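Local structure of probable Ni/Fe-hydrogenase 1 B-type cytochrome subunit (Escherichia coli K-12, 6G94) at residues Val72-Arg77 with Met139-Ile144; Met29-Val34 with Arg60-Ser65. The protein probably serves as the membrane-bound b-type cytochrome of hydrogenase 1, carrying electrons through a heme in the inner membrane. All blocks are in the same frame, centred on the assembly; numbering follows the deposited sequence.

Both interactions use helix 55-83, and along the chain interaction 2 closes before interaction 1 opens. Their centres lie 14 Å apart, and their nearest atoms come to about 4 Å without touching. The heme connects them. Interaction 2 (29-34 with 60-65) holds His63, one of the two axial ligands, and binds a propionate, so it supplies a first-shell atom of the iron. Interaction 1 (72-77 with 139-144) is more distant, and of its two segments only 139-144 meets the heme. Leu32 and Met143 approach the porphyrin from opposite faces, so the two interactions contribute to both walls of one pocket.

Interaction 1: residues Val72-Arg77 with Met139-Ile144; sequences VVLLMR and MSVFMI. With HEM (protoporphyrin IX containing Fe), chain B.
Within 72-77, Leu74 alone comes within 4.5 Å of Ser140, Val141 and Ile144, and a single one of its methyls makes both closest apolar contacts. The short helix axes stay 11.1 Å apart at closest approach, and the nearest CA pair, Leu74 with Ser140, is separated by 8.1 Å, so the contact depends on reach; it buries just 164 Å². The first torsion of Leu74 sets CG opposite the backbone N (chi1 -166°), and an uncommon chi2 of -93° turns CD1 to the second helix. Leu74 CD1 there meets Val141 CG2 at 3.9 Å, the two side chains crossing at about a right angle. Leu74 CD1 also lies 3.9 Å from Ile144 CD1, in a more slanting approach. Ser140 offers only carbon, its CB being 4.2 Å from Leu74 CG, because its OG is hydrogen-bonded to Tyr136 O of its own helix. The helices run mostly antiparallel, at 137°, as members of the transmembrane bundle expected of a prokaryotic cytochrome b561-type protein. Phe70, one turn before Leu74, touches Ser140 and Ile144 and extends the apolar interface. On the heme side, Ile144 CG1 rests 3.7 Å from the heme methyl CMC, so the isoleucine bridges Leu74 and the porphyrin. Met143 bends at both chi2 and chi3, which carries Met143 CE over pyrrole B, 3.3 Å from HEM C2B, on the side of the plane away from the opposite axial ligand, His63. Met143 CB also passes 3.8 Å from HEM CAB, and the side chain touches the axial ligand His184.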
ATOM      1  N   VAL I  72     -31.799 -34.256  18.715  1.00 61.55           N
ATOM      2  CA  VAL I  72     -31.987 -35.236  19.783  1.00 61.26           C
ATOM      3  C   VAL I  72     -33.280 -34.942  20.556  1.00 62.51           C
ATOM      4  O   VAL I  72     -34.171 -35.797  20.655  1.00 62.87           O
ATOM      5  CB  VAL I  72     -30.747 -35.288  20.713  1.00 60.12           C
ATOM      6  CG1 VAL I  72     -31.095 -35.862  22.075  1.00 61.69           C
ATOM      7  CG2 VAL I  72     -29.647 -36.126  20.071  1.00 59.72           C
ATOM      8  N   VAL I  73     -33.381 -33.721  21.080  1.00 60.96           N
ATOM      9  CA  VAL I  73     -34.537 -33.308  21.854  1.00 60.11           C
ATOM     10  C   VAL I  73     -35.821 -33.471  21.055  1.00 60.89           C
ATOM     11  O   VAL I  73     -36.760 -34.065  21.548  1.00 61.84           O
ATOM     12  CB  VAL I  73     -34.378 -31.871  22.395  1.00 60.40           C
ATOM     13  CG1 VAL I  73     -35.651 -31.396  23.082  1.00 59.19           C
ATOM     14  CG2 VAL I  73     -33.219 -31.811  23.373  1.00 60.77           C
ATOM     15  N   LEU I  74     -35.850 -32.948  19.827  1.00 62.24           N
ATOM     16  CA  LEU I  74     -37.006 -33.051  18.934  1.00 62.32           C
ATOM     17  C   LEU I  74     -37.476 -34.491  18.746  1.00 64.81           C
ATOM     18  O   LEU I  74     -38.674 -34.746  18.784  1.00 66.54           O
ATOM     19  CB  LEU I  74     -36.670 -32.429  17.575  1.00 65.34           C
ATOM     20  CG  LEU I  74     -37.686 -32.069  16.477  1.00 66.32           C
ATOM     21  CD1 LEU I  74     -37.855 -33.216  15.482  1.00 66.23           C
ATOM     22  CD2 LEU I  74     -39.010 -31.608  17.071  1.00 65.01           C
ATOM     23  N   LEU I  75     -36.552 -35.418  18.544  1.00 66.71           N
ATOM     24  CA  LEU I  75     -36.915 -36.796  18.265  1.00 69.02           C
ATOM     25  C   LEU I  75     -37.387 -37.563  19.447  1.00 70.91           C
ATOM     26  O   LEU I  75     -38.228 -38.423  19.293  1.00 75.70           O
ATOM     27  CB  LEU I  75     -35.786 -37.563  17.596  1.00 70.07           C
ATOM     28  CG  LEU I  75     -35.620 -37.220  16.123  1.00 71.99           C
ATOM     29  CD1 LEU I  75     -34.161 -37.403  15.736  1.00 67.67           C
ATOM     30  CD2 LEU I  75     -36.548 -38.063  15.252  1.00 71.76           C
ATOM     31  N   MET I  76     -36.851 -37.277  20.621  1.00 71.18           N
ATOM     32  CA  MET I  76     -37.390 -37.899  21.824  1.00 74.91           C
ATOM     33  C   MET I  76     -38.784 -37.285  22.129  1.00 72.77           C
ATOM     34  O   MET I  76     -39.741 -38.000  22.392  1.00 71.41           O
ATOM     35  CB  MET I  76     -36.383 -37.849  22.990  1.00 76.57           C
ATOM     36  CG  MET I  76     -36.075 -36.459  23.538  1.00 80.83           C
ATOM     37  SD  MET I  76     -35.260 -36.400  25.158  1.00 98.07           S
ATOM     38  CE  MET I  76     -36.351 -35.327  26.098  1.00 77.74           C
ATOM     39  N   ARG I  77     -38.881 -35.970  22.010  1.00 69.08           N
ATOM     40  CA  ARG I  77     -40.109 -35.231  22.209  1.00 68.06           C
ATOM     41  C   ARG I  77     -41.218 -35.668  21.225  1.00 70.41           C
ATOM     42  O   ARG I  77     -42.403 -35.551  21.525  1.00 70.58           O
ATOM     43  CB  ARG I  77     -39.776 -33.746  22.094  1.00 64.15           C
ATOM     44  CG  ARG I  77     -40.893 -32.789  22.363  1.00 67.55           C
ATOM     45  CD  ARG I  77     -40.349 -31.404  22.587  1.00 68.52           C
ATOM     46  NE  ARG I  77     -41.455 -30.463  22.681  1.00 76.04           N
ATOM     47  CZ  ARG I  77     -41.578 -29.347  21.966  1.00 82.74           C
ATOM     48  NH1 ARG I  77     -40.648 -28.996  21.082  1.00 82.38           N
ATOM     49  NH2 ARG I  77     -42.650 -28.569  22.132  1.00 90.31           N
ATOM     50  N   MET I 139     -41.864 -29.407   9.572  1.00 61.38           N
ATOM     51  CA  MET I 139     -40.833 -28.530   9.065  1.00 63.45           C
ATOM     52  C   MET I 139     -39.515 -28.896   9.773  1.00 65.17           C
ATOM     53  O   MET I 139     -38.546 -29.213   9.102  1.00 64.60           O
ATOM     54  CB  MET I 139     -41.164 -27.076   9.340  1.00 67.71           C
ATOM     55  CG  MET I 139     -42.214 -26.499   8.414  1.00 71.62           C
ATOM     56  SD  MET I 139     -41.540 -26.314   6.769  1.00 87.07           S
ATOM     57  CE  MET I 139     -41.915 -27.888   6.002  1.00 66.15           C
ATOM     58  N   SER I 140     -39.503 -28.865  11.120  1.00 63.72           N
ATOM     59  CA  SER I 140     -38.375 -29.231  11.951  1.00 58.95           C
ATOM     60  C   SER I 140     -37.688 -30.484  11.443  1.00 55.74           C
ATOM     61  O   SER I 140     -36.473 -30.539  11.430  1.00 56.60           O
ATOM     62  CB  SER I 140     -38.840 -29.436  13.391  1.00 63.44           C
ATOM     63  OG  SER I 140     -39.488 -28.272  13.876  1.00 67.68           O
ATOM     64  N   VAL I 141     -38.464 -31.474  11.013  1.00 53.43           N
ATOM     65  CA  VAL I 141     -37.910 -32.739  10.550  1.00 52.77           C
ATOM     66  C   VAL I 141     -37.329 -32.569   9.167  1.00 54.58           C
ATOM     67  O   VAL I 141     -36.343 -33.220   8.808  1.00 59.06           O
ATOM     68  CB  VAL I 141     -38.969 -33.856  10.569  1.00 54.00           C
ATOM     69  CG1 VAL I 141     -38.479 -35.100   9.852  1.00 53.85           C
ATOM     70  CG2 VAL I 141     -39.336 -34.201  12.009  1.00 56.21           C
ATOM     71  N   PHE I 142     -37.920 -31.658   8.406  1.00 55.61           N
ATOM     72  CA  PHE I 142     -37.419 -31.321   7.082  1.00 54.83           C
ATOM     73  C   PHE I 142     -36.107 -30.551   7.248  1.00 53.71           C
ATOM     74  O   PHE I 142     -35.124 -30.825   6.551  1.00 55.23           O
ATOM     75  CB  PHE I 142     -38.467 -30.513   6.291  1.00 56.52           C
ATOM     76  CG  PHE I 142     -38.022 -30.132   4.902  1.00 57.71           C
ATOM     77  CD1 PHE I 142     -37.941 -31.098   3.887  1.00 59.91           C
ATOM     78  CD2 PHE I 142     -37.653 -28.816   4.612  1.00 55.79           C
ATOM     79  CE1 PHE I 142     -37.507 -30.759   2.612  1.00 57.33           C
ATOM     80  CE2 PHE I 142     -37.222 -28.475   3.338  1.00 56.24           C
ATOM     81  CZ  PHE I 142     -37.160 -29.442   2.339  1.00 56.65           C
ATOM     82  N   MET I 143     -36.090 -29.621   8.202  1.00 51.13           N
ATOM     83  CA  MET I 143     -34.886 -28.869   8.554  1.00 50.55           C
ATOM     84  C   MET I 143     -33.738 -29.750   9.076  1.00 53.11           C
ATOM     85  O   MET I 143     -32.581 -29.310   9.156  1.00 51.82           O
ATOM     86  CB  MET I 143     -35.234 -27.788   9.572  1.00 49.75           C
ATOM     87  CG  MET I 143     -35.997 -26.648   8.953  1.00 50.42           C
ATOM     88  SD  MET I 143     -35.114 -26.033   7.508  1.00 50.89           S
ATOM     89  CE  MET I 143     -34.121 -24.763   8.274  1.00 50.54           C
ATOM     90  N   ILE I 144     -34.075 -30.993   9.421  1.00 55.68           N
ATOM     91  CA  ILE I 144     -33.129 -31.957   9.962  1.00 56.40           C
ATOM     92  C   ILE I 144     -32.649 -32.851   8.830  1.00 56.56           C
ATOM     93  O   ILE I 144     -31.434 -33.044   8.674  1.00 57.87           O
ATOM     94  CB  ILE I 144     -33.735 -32.784  11.127  1.00 57.02           C
ATOM     95  CG1 ILE I 144     -33.757 -31.936  12.423  1.00 55.80           C
ATOM     96  CG2 ILE I 144     -32.977 -34.103  11.316  1.00 55.67           C
ATOM     97  CD1 ILE I 144     -34.535 -32.528  13.591  1.00 53.51           C
TER
HETATM   98  CHA HEM B 301     -27.210 -23.776   7.158  1.00 49.15           C
HETATM   99  CHB HEM B 301     -31.074 -22.595   9.701  1.00 52.07           C
HETATM  100  CHC HEM B 301     -31.363 -27.097  11.358  1.00 51.64           C
HETATM  101  CHD HEM B 301     -27.143 -28.086   9.283  1.00 51.13           C
HETATM  102  C1A HEM B 301     -28.311 -23.139   7.631  1.00 49.41           C
HETATM  103  C2A HEM B 301     -28.809 -21.964   7.062  1.00 48.77           C
HETATM  104  C3A HEM B 301     -29.901 -21.624   7.764  1.00 49.97           C
HETATM  105  C4A HEM B 301     -30.069 -22.586   8.772  1.00 50.11           C
HETATM  106  CMA HEM B 301     -30.760 -20.409   7.505  1.00 50.21           C
HETATM  107  CAA HEM B 301     -28.206 -21.206   5.901  1.00 47.63           C
HETATM  108  CBA HEM B 301     -28.613 -21.765   4.552  1.00 47.56           C
HETATM  109  CGA HEM B 301     -27.987 -20.950   3.465  1.00 50.81           C
HETATM  110  O1A HEM B 301     -28.292 -19.776   3.224  1.00 48.87           O
HETATM  111  O2A HEM B 301     -27.122 -21.473   2.759  1.00 55.51           O
HETATM  112  C1B HEM B 301     -31.505 -23.753  10.360  1.00 53.34           C
HETATM  113  C2B HEM B 301     -32.692 -23.809  11.143  1.00 51.55           C
HETATM  114  C3B HEM B 301     -32.774 -25.084  11.591  1.00 52.45           C
HETATM  115  C4B HEM B 301     -31.604 -25.777  11.074  1.00 51.33           C
HETATM  116  CMB HEM B 301     -33.659 -22.677  11.399  1.00 48.46           C
HETATM  117  CAB HEM B 301     -33.785 -25.739  12.431  1.00 55.39           C
HETATM  118  CBB HEM B 301     -34.721 -25.048  13.055  1.00 59.19           C
HETATM  119  C1C HEM B 301     -30.196 -27.750  10.987  1.00 51.74           C
HETATM  120  C2C HEM B 301     -29.821 -29.027  11.411  1.00 50.05           C
HETATM  121  C3C HEM B 301     -28.628 -29.303  10.811  1.00 50.68           C
HETATM  122  C4C HEM B 301     -28.279 -28.185  10.026  1.00 50.13           C
HETATM  123  CMC HEM B 301     -30.589 -29.952  12.323  1.00 47.00           C
HETATM  124  CAC HEM B 301     -27.867 -30.558  10.977  1.00 52.02           C
HETATM  125  CBC HEM B 301     -26.634 -30.539  11.464  1.00 49.37           C
HETATM  126  C1D HEM B 301     -26.873 -26.980   8.506  1.00 51.72           C
HETATM  127  C2D HEM B 301     -25.721 -26.974   7.616  1.00 50.61           C
HETATM  128  C3D HEM B 301     -25.723 -25.756   7.016  1.00 50.92           C
HETATM  129  C4D HEM B 301     -26.899 -25.056   7.554  1.00 50.35           C
HETATM  130  CMD HEM B 301     -24.750 -28.119   7.468  1.00 48.35           C
HETATM  131  CAD HEM B 301     -24.758 -25.182   5.992  1.00 49.12           C
HETATM  132  CBD HEM B 301     -23.307 -25.232   6.460  1.00 51.00           C
HETATM  133  CGD HEM B 301     -22.316 -24.593   5.522  1.00 53.57           C
HETATM  134  O1D HEM B 301     -21.975 -25.139   4.464  1.00 54.47           O
HETATM  135  O2D HEM B 301     -21.805 -23.508   5.805  1.00 52.37           O
HETATM  136  NA  HEM B 301     -29.109 -23.536   8.663  1.00 49.96           N
HETATM  137  NB  HEM B 301     -30.892 -24.933  10.352  1.00 52.85           N
HETATM  138  NC  HEM B 301     -29.223 -27.241  10.195  1.00 49.93           N
HETATM  139  ND  HEM B 301     -27.555 -25.827   8.435  1.00 52.39           N
HETATM  140 FE   HEM B 301     -29.099 -25.375   9.345  1.00 47.76          FE

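Interaction 2: residues Met29-Val34 with Arg60-Ser65; sequences MAVLMV and RLIHFS. With HEM (protoporphyrin IX containing Fe), chain B.
Leu32 lays its CD2 methyl over one face of the His63 ring, a CH-pi contact 3.7 Å from the ring centroid and 14° off the normal. A second apolar contact joins Val31 CG1 to Ile62 CG2 at 3.6 Å, the side chains crossing at about a right angle. Leu32 also packs on the porphyrin, with Leu32 CB 3.7 Å from HEM C3B. Phe64 CE1 lies 3.5 Å from the heme methyl CMD and 3.6 Å from HEM CBD, and the ring meets Tyr151 edge-to-face; an alanine here would probably open a gap beside that methyl and the propionate arm and leave Tyr151 without this partner.

Among polar contacts, Arg60 NE donates to propionate HEM O2D at 3.2 Å, bent to 141°, while its NH2 forms a salt bridge with an acidic side chain of another protein chain. His63 ND1 is hydrogen-bonded to Thr35 OG1, which helps fix the ring's rotation.

For coordination, His63 CG sits anti to the backbone N (chi1 -167°), carrying the ring toward the iron, where His63 NE2 binds HEM FE at 2.1 Å; His184 is the second axial ligand. Two histidines fill the axial positions, consistent with electron transfer rather than substrate binding.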
ATOM      1  N   MET I  29     -33.819 -23.488  18.545  1.00 57.38           N
ATOM      2  CA  MET I  29     -34.477 -22.754  17.463  1.00 55.87           C
ATOM      3  C   MET I  29     -33.919 -21.339  17.296  1.00 51.83           C
ATOM      4  O   MET I  29     -33.528 -20.961  16.206  1.00 50.49           O
ATOM      5  CB  MET I  29     -35.994 -22.703  17.694  1.00 59.33           C
ATOM      6  CG  MET I  29     -36.805 -22.267  16.487  1.00 59.88           C
ATOM      7  SD  MET I  29     -36.532 -23.390  15.116  1.00 71.94           S
ATOM      8  CE  MET I  29     -37.503 -24.806  15.617  1.00 67.09           C
ATOM      9  N   ALA I  30     -33.858 -20.570  18.383  1.00 52.29           N
ATOM     10  CA  ALA I  30     -33.397 -19.179  18.311  1.00 51.37           C
ATOM     11  C   ALA I  30     -31.965 -19.109  17.812  1.00 51.65           C
ATOM     12  O   ALA I  30     -31.570 -18.137  17.170  1.00 54.23           O
ATOM     13  CB  ALA I  30     -33.522 -18.484  19.655  1.00 49.19           C
ATOM     14  N   VAL I  31     -31.199 -20.154  18.086  1.00 48.40           N
ATOM     15  CA  VAL I  31     -29.790 -20.148  17.771  1.00 47.24           C
ATOM     16  C   VAL I  31     -29.594 -20.631  16.335  1.00 46.87           C
ATOM     17  O   VAL I  31     -28.816 -20.040  15.578  1.00 45.97           O
ATOM     18  CB  VAL I  31     -28.969 -20.991  18.785  1.00 47.33           C
ATOM     19  CG1 VAL I  31     -27.573 -21.271  18.260  1.00 46.39           C
ATOM     20  CG2 VAL I  31     -28.877 -20.277  20.126  1.00 45.20           C
ATOM     21  N   LEU I  32     -30.320 -21.682  15.955  1.00 46.29           N
ATOM     22  CA  LEU I  32     -30.247 -22.218  14.604  1.00 45.94           C
ATOM     23  C   LEU I  32     -30.721 -21.211  13.558  1.00 50.62           C
ATOM     24  O   LEU I  32     -30.287 -21.259  12.410  1.00 52.44           O
ATOM     25  CB  LEU I  32     -31.054 -23.506  14.494  1.00 44.83           C
ATOM     26  CG  LEU I  32     -30.394 -24.755  15.060  1.00 45.05           C
ATOM     27  CD1 LEU I  32     -31.449 -25.762  15.452  1.00 47.35           C
ATOM     28  CD2 LEU I  32     -29.419 -25.369  14.074  1.00 44.41           C
ATOM     29  N   MET I  33     -31.599 -20.294  13.972  1.00 53.48           N
ATOM     30  CA  MET I  33     -32.117 -19.229  13.110  1.00 50.83           C
ATOM     31  C   MET I  33     -31.114 -18.094  12.993  1.00 47.68           C
ATOM     32  O   MET I  33     -30.594 -17.848  11.916  1.00 47.92           O
ATOM     33  CB  MET I  33     -33.445 -18.699  13.649  1.00 54.32           C
ATOM     34  CG  MET I  33     -34.618 -19.653  13.451  1.00 57.46           C
ATOM     35  SD  MET I  33     -36.270 -18.951  13.717  1.00 72.90           S
ATOM     36  CE  MET I  33     -36.012 -17.811  15.086  1.00 61.02           C
ATOM     37  N   VAL I  34     -30.836 -17.415  14.104  1.00 46.61           N
ATOM     38  CA  VAL I  34     -29.805 -16.377  14.124  1.00 46.71           C
ATOM     39  C   VAL I  34     -28.468 -16.792  13.461  1.00 48.37           C
ATOM     40  O   VAL I  34     -27.874 -15.996  12.731  1.00 47.91           O
ATOM     41  CB  VAL I  34     -29.549 -15.880  15.554  1.00 44.80           C
ATOM     42  CG1 VAL I  34     -28.489 -14.797  15.561  1.00 44.56           C
ATOM     43  CG2 VAL I  34     -30.822 -15.340  16.148  1.00 45.41           C
ATOM     44  N   ARG I  60     -20.722 -21.420  12.385  1.00 46.10           N
ATOM     45  CA  ARG I  60     -21.057 -22.689  11.758  1.00 45.43           C
ATOM     46  C   ARG I  60     -21.013 -23.800  12.787  1.00 45.39           C
ATOM     47  O   ARG I  60     -21.760 -24.749  12.714  1.00 43.69           O
ATOM     48  CB  ARG I  60     -20.120 -22.976  10.575  1.00 42.28           C
ATOM     49  CG  ARG I  60     -20.090 -21.881   9.515  1.00 41.60           C
ATOM     50  CD  ARG I  60     -19.239 -22.193   8.287  1.00 41.16           C
ATOM     51  NE  ARG I  60     -19.335 -23.588   7.873  1.00 40.45           N
ATOM     52  CZ  ARG I  60     -18.327 -24.433   7.941  1.00 39.60           C
ATOM     53  NH1 ARG I  60     -18.474 -25.689   7.591  1.00 38.89           N
ATOM     54  NH2 ARG I  60     -17.174 -24.001   8.378  1.00 40.53           N
ATOM     55  N   LEU I  61     -20.126 -23.649  13.756  1.00 46.05           N
ATOM     56  CA  LEU I  61     -19.894 -24.683  14.755  1.00 46.22           C
ATOM     57  C   LEU I  61     -21.070 -24.688  15.714  1.00 51.35           C
ATOM     58  O   LEU I  61     -21.629 -25.749  16.007  1.00 55.81           O
ATOM     59  CB  LEU I  61     -18.592 -24.420  15.517  1.00 44.62           C
ATOM     60  CG  LEU I  61     -18.214 -25.293  16.724  1.00 44.61           C
ATOM     61  CD1 LEU I  61     -16.724 -25.589  16.698  1.00 44.87           C
ATOM     62  CD2 LEU I  61     -18.579 -24.627  18.040  1.00 42.88           C
ATOM     63  N   ILE I  62     -21.421 -23.494  16.210  1.00 47.87           N
ATOM     64  CA  ILE I  62     -22.555 -23.297  17.081  1.00 43.12           C
ATOM     65  C   ILE I  62     -23.812 -23.802  16.377  1.00 44.08           C
ATOM     66  O   ILE I  62     -24.657 -24.424  17.005  1.00 48.20           O
ATOM     67  CB  ILE I  62     -22.687 -21.819  17.476  1.00 41.77           C
ATOM     68  CG1 ILE I  62     -21.493 -21.400  18.328  1.00 39.91           C
ATOM     69  CG2 ILE I  62     -23.965 -21.583  18.257  1.00 44.26           C
ATOM     70  CD1 ILE I  62     -21.440 -19.927  18.645  1.00 39.72           C
ATOM     71  N   HIS I  63     -23.913 -23.574  15.072  1.00 42.74           N
ATOM     72  CA  HIS I  63     -25.037 -24.059  14.289  1.00 42.09           C
ATOM     73  C   HIS I  63     -25.116 -25.580  14.263  1.00 42.40           C
ATOM     74  O   HIS I  63     -26.135 -26.156  14.604  1.00 43.04           O
ATOM     75  CB  HIS I  63     -24.989 -23.490  12.875  1.00 42.10           C
ATOM     76  CG  HIS I  63     -26.259 -23.682  12.100  1.00 43.44           C
ATOM     77  ND1 HIS I  63     -27.332 -22.828  12.208  1.00 42.59           N
ATOM     78  CD2 HIS I  63     -26.624 -24.628  11.198  1.00 44.13           C
ATOM     79  CE1 HIS I  63     -28.305 -23.246  11.416  1.00 42.90           C
ATOM     80  NE2 HIS I  63     -27.904 -24.335  10.793  1.00 43.63           N
ATOM     81  N   PHE I  64     -24.040 -26.242  13.871  1.00 45.27           N
ATOM     82  CA  PHE I  64     -24.090 -27.702  13.679  1.00 47.39           C
ATOM     83  C   PHE I  64     -24.411 -28.448  14.971  1.00 48.85           C
ATOM     84  O   PHE I  64     -25.072 -29.492  14.959  1.00 49.32           O
ATOM     85  CB  PHE I  64     -22.777 -28.227  13.093  1.00 48.63           C
ATOM     86  CG  PHE I  64     -22.338 -27.523  11.844  1.00 49.00           C
ATOM     87  CD1 PHE I  64     -23.266 -26.937  10.985  1.00 48.26           C
ATOM     88  CD2 PHE I  64     -20.990 -27.453  11.520  1.00 50.74           C
ATOM     89  CE1 PHE I  64     -22.863 -26.275   9.841  1.00 50.09           C
ATOM     90  CE2 PHE I  64     -20.569 -26.796  10.367  1.00 51.74           C
ATOM     91  CZ  PHE I  64     -21.509 -26.207   9.527  1.00 53.31           C
ATOM     92  N   SER I  65     -23.947 -27.890  16.086  1.00 49.61           N
ATOM     93  CA  SER I  65     -24.001 -28.582  17.361  1.00 48.75           C
ATOM     94  C   SER I  65     -25.301 -28.204  18.079  1.00 48.87           C
ATOM     95  O   SER I  65     -25.863 -29.027  18.818  1.00 50.65           O
ATOM     96  CB  SER I  65     -22.715 -28.348  18.183  1.00 47.67           C
ATOM     97  OG  SER I  65     -22.592 -27.009  18.599  1.00 49.21           O
TER
HETATM   98  CHA HEM B 301     -27.210 -23.776   7.158  1.00 49.15           C
HETATM   99  CHB HEM B 301     -31.074 -22.595   9.701  1.00 52.07           C
HETATM  100  CHC HEM B 301     -31.363 -27.097  11.358  1.00 51.64           C
HETATM  101  CHD HEM B 301     -27.143 -28.086   9.283  1.00 51.13           C
HETATM  102  C1A HEM B 301     -28.311 -23.139   7.631  1.00 49.41           C
HETATM  103  C2A HEM B 301     -28.809 -21.964   7.062  1.00 48.77           C
HETATM  104  C3A HEM B 301     -29.901 -21.624   7.764  1.00 49.97           C
HETATM  105  C4A HEM B 301     -30.069 -22.586   8.772  1.00 50.11           C
HETATM  106  CMA HEM B 301     -30.760 -20.409   7.505  1.00 50.21           C
HETATM  107  CAA HEM B 301     -28.206 -21.206   5.901  1.00 47.63           C
HETATM  108  CBA HEM B 301     -28.613 -21.765   4.552  1.00 47.56           C
HETATM  109  CGA HEM B 301     -27.987 -20.950   3.465  1.00 50.81           C
HETATM  110  O1A HEM B 301     -28.292 -19.776   3.224  1.00 48.87           O
HETATM  111  O2A HEM B 301     -27.122 -21.473   2.759  1.00 55.51           O
HETATM  112  C1B HEM B 301     -31.505 -23.753  10.360  1.00 53.34           C
HETATM  113  C2B HEM B 301     -32.692 -23.809  11.143  1.00 51.55           C
HETATM  114  C3B HEM B 301     -32.774 -25.084  11.591  1.00 52.45           C
HETATM  115  C4B HEM B 301     -31.604 -25.777  11.074  1.00 51.33           C
HETATM  116  CMB HEM B 301     -33.659 -22.677  11.399  1.00 48.46           C
HETATM  117  CAB HEM B 301     -33.785 -25.739  12.431  1.00 55.39           C
HETATM  118  CBB HEM B 301     -34.721 -25.048  13.055  1.00 59.19           C
HETATM  119  C1C HEM B 301     -30.196 -27.750  10.987  1.00 51.74           C
HETATM  120  C2C HEM B 301     -29.821 -29.027  11.411  1.00 50.05           C
HETATM  121  C3C HEM B 301     -28.628 -29.303  10.811  1.00 50.68           C
HETATM  122  C4C HEM B 301     -28.279 -28.185  10.026  1.00 50.13           C
HETATM  123  CMC HEM B 301     -30.589 -29.952  12.323  1.00 47.00           C
HETATM  124  CAC HEM B 301     -27.867 -30.558  10.977  1.00 52.02           C
HETATM  125  CBC HEM B 301     -26.634 -30.539  11.464  1.00 49.37           C
HETATM  126  C1D HEM B 301     -26.873 -26.980   8.506  1.00 51.72           C
HETATM  127  C2D HEM B 301     -25.721 -26.974   7.616  1.00 50.61           C
HETATM  128  C3D HEM B 301     -25.723 -25.756   7.016  1.00 50.92           C
HETATM  129  C4D HEM B 301     -26.899 -25.056   7.554  1.00 50.35           C
HETATM  130  CMD HEM B 301     -24.750 -28.119   7.468  1.00 48.35           C
HETATM  131  CAD HEM B 301     -24.758 -25.182   5.992  1.00 49.12           C
HETATM  132  CBD HEM B 301     -23.307 -25.232   6.460  1.00 51.00           C
HETATM  133  CGD HEM B 301     -22.316 -24.593   5.522  1.00 53.57           C
HETATM  134  O1D HEM B 301     -21.975 -25.139   4.464  1.00 54.47           O
HETATM  135  O2D HEM B 301     -21.805 -23.508   5.805  1.00 52.37           O
HETATM  136  NA  HEM B 301     -29.109 -23.536   8.663  1.00 49.96           N
HETATM  137  NB  HEM B 301     -30.892 -24.933  10.352  1.00 52.85           N
HETATM  138  NC  HEM B 301     -29.223 -27.241  10.195  1.00 49.93           N
HETATM  139  ND  HEM B 301     -27.555 -25.827   8.435  1.00 52.39           N
HETATM  140 FE   HEM B 301     -29.099 -25.375   9.345  1.00 47.76          FE